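PDB 2EQ7: 2-oxoglutarate dehydrogenase E2 component, which probably transfers succinyl groups from dihydrolipoamide to coenzyme A in the 2-oxoglutarate dehydrogenase complex and, through this small peripheral domain, binds the lipoamide dehydrogenase (E3) component. Local coordinates for residues L1-A6 / G27-K31. Residues are numbered along the deposited sequence; the frame is centred on the assembly and turned at random.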
loop_
_atom_site.group_PDB
_atom_site.type_symbol
_atom_site.label_atom_id
_atom_site.label_comp_id
_atom_site.label_asym_id
_atom_site.label_seq_id
_atom_site.Cartn_x
_atom_site.Cartn_y
_atom_site.Cartn_z
ATOM N N LEU C 1 -21.007 -9.105 -12.907
ATOM C CA LEU C 1 -20.675 -9.605 -14.273
ATOM C C LEU C 1 -19.698 -8.682 -14.991
ATOM O O LEU C 1 -18.657 -9.125 -15.478
ATOM C CB LEU C 1 -21.951 -9.736 -15.111
ATOM C CG LEU C 1 -21.764 -10.042 -16.602
ATOM C CD1 LEU C 1 -20.996 -11.339 -16.767
ATOM C CD2 LEU C 1 -23.118 -10.129 -17.285
ATOM N N ALA C 2 -20.040 -7.399 -15.054
ATOM C CA ALA C 2 -19.199 -6.416 -15.724
ATOM C C ALA C 2 -18.463 -5.522 -14.733
ATOM O O ALA C 2 -18.576 -5.694 -13.516
ATOM C CB ALA C 2 -20.049 -5.561 -16.660
ATOM N N MET C 3 -17.703 -4.572 -15.266
ATOM C CA MET C 3 -16.955 -3.637 -14.439
ATOM C C MET C 3 -17.896 -2.528 -13.976
ATOM O O MET C 3 -18.796 -2.120 -14.711
ATOM C CB MET C 3 -15.790 -3.040 -15.234
ATOM C CG MET C 3 -14.738 -4.047 -15.660
ATOM S SD MET C 3 -13.971 -4.854 -14.245
ATOM C CE MET C 3 -12.616 -3.716 -13.889
ATOM N N PRO C 4 -17.700 -2.030 -12.745
ATOM C CA PRO C 4 -18.514 -0.967 -12.146
ATOM C C PRO C 4 -18.815 0.240 -13.039
ATOM O O PRO C 4 -19.931 0.760 -13.023
ATOM C CB PRO C 4 -17.711 -0.594 -10.905
ATOM C CG PRO C 4 -17.161 -1.917 -10.483
ATOM C CD PRO C 4 -16.670 -2.492 -11.796
ATOM N N ALA C 5 -17.828 0.692 -13.807
ATOM C CA ALA C 5 -18.030 1.838 -14.690
ATOM C C ALA C 5 -18.884 1.451 -15.893
ATOM O O ALA C 5 -19.601 2.283 -16.452
ATOM C CB ALA C 5 -16.686 2.393 -15.158
ATOM N N ALA C 6 -18.800 0.186 -16.290
ATOM C CA ALA C 6 -19.571 -0.314 -17.421
ATOM C C ALA C 6 -21.047 -0.330 -17.047
ATOM O O ALA C 6 -21.906 0.049 -17.845
ATOM C CB ALA C 6 -19.110 -1.717 -17.789
ATOM N N GLY C 27 -15.230 -13.183 -17.834
ATOM C CA GLY C 27 -16.519 -12.713 -18.307
ATOM C C GLY C 27 -16.886 -11.378 -17.685
ATOM O O GLY C 27 -17.739 -11.313 -16.801
ATOM N N ARG C 28 -16.238 -10.311 -18.145
ATOM C CA ARG C 28 -16.499 -8.972 -17.625
ATOM C C ARG C 28 -16.612 -7.956 -18.754
ATOM O O ARG C 28 -15.763 -7.904 -19.645
ATOM C CB ARG C 28 -15.380 -8.544 -16.674
ATOM C CG ARG C 28 -15.174 -9.476 -15.496
ATOM C CD ARG C 28 -13.971 -9.056 -14.670
ATOM N NE ARG C 28 -13.714 -9.986 -13.575
ATOM C CZ ARG C 28 -12.707 -9.870 -12.716
ATOM N NH1 ARG C 28 -12.551 -10.765 -11.750
ATOM N NH2 ARG C 28 -11.854 -8.858 -12.822
ATOM N N ILE C 29 -17.664 -7.146 -18.706
ATOM C CA ILE C 29 -17.888 -6.125 -19.720
ATOM C C ILE C 29 -17.225 -4.815 -19.307
ATOM O O ILE C 29 -17.559 -4.241 -18.271
ATOM C CB ILE C 29 -19.398 -5.869 -19.935
ATOM C CG1 ILE C 29 -20.073 -7.138 -20.460
ATOM C CG2 ILE C 29 -19.598 -4.719 -20.911
ATOM C CD1 ILE C 29 -21.571 -7.001 -20.660
ATOM N N LEU C 30 -16.281 -4.353 -20.120
ATOM C CA LEU C 30 -15.579 -3.105 -19.846
ATOM C C LEU C 30 -16.435 -1.949 -20.351
ATOM O O LEU C 30 -17.239 -2.122 -21.268
ATOM C CB LEU C 30 -14.221 -3.093 -20.553
ATOM C CG LEU C 30 -13.262 -4.240 -20.222
ATOM C CD1 LEU C 30 -12.008 -4.115 -21.073
ATOM C CD2 LEU C 30 -12.907 -4.213 -18.742
ATOM N N LYS C 31 -16.266 -0.774 -19.755
ATOM C CA LYS C 31 -17.040 0.394 -20.162
ATOM C C LYS C 31 -16.802 0.720 -21.633
ATOM O O LYS C 31 -17.631 1.366 -22.275
ATOM C CB LYS C 31 -16.675 1.604 -19.296
ATOM C CG LYS C 31 -15.223 2.023 -19.398
ATOM C CD LYS C 31 -14.909 3.184 -18.467
ATOM C CE LYS C 31 -15.650 4.450 -18.853
ATOM N NZ LYS C 31 -15.219 5.594 -18.003
#
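The side chains of Met-3 and Leu-30 run alongside each other in the same direction, Met-3 CG resting 3.6 Å from Leu-30 CD2, where, in the compact peripheral subunit-binding domain, the N-terminal arm and start of helix 4-12 meet the loop leading into helix 31-34. Each occupies the N-cap position of its helix. Met-3 bends at its second and third torsions, which turns SD toward the Arg-28 side chain, 4.2 Å from its CD. Arg-28 itself runs extended away from the contact, and its NH1 pairs with an acidic side chain of a partner-protein chain; Lys-31 NZ does likewise with acidic groups of another, so this junction forms part of the partner-binding surface.

From the other flank, Ala-2 presses its methyl against Ile-29, CB to CB at a tight 3.4 Å, and Val-20 and Val-34 also pack on Ile-29. Ala-6 turns its CB onto Ile-29 O, 3.0 Å away, with Ala-2 CB also close to that oxygen. At the far end Ala-5 CB meets Lys-31 CD along the lysine chain. Between the two flanks, Met-3 N donates a nearly straight hydrogen bond (177°) to Ile-29 O at 3.0 Å, the donor tilted 32° from the carbonyl plane.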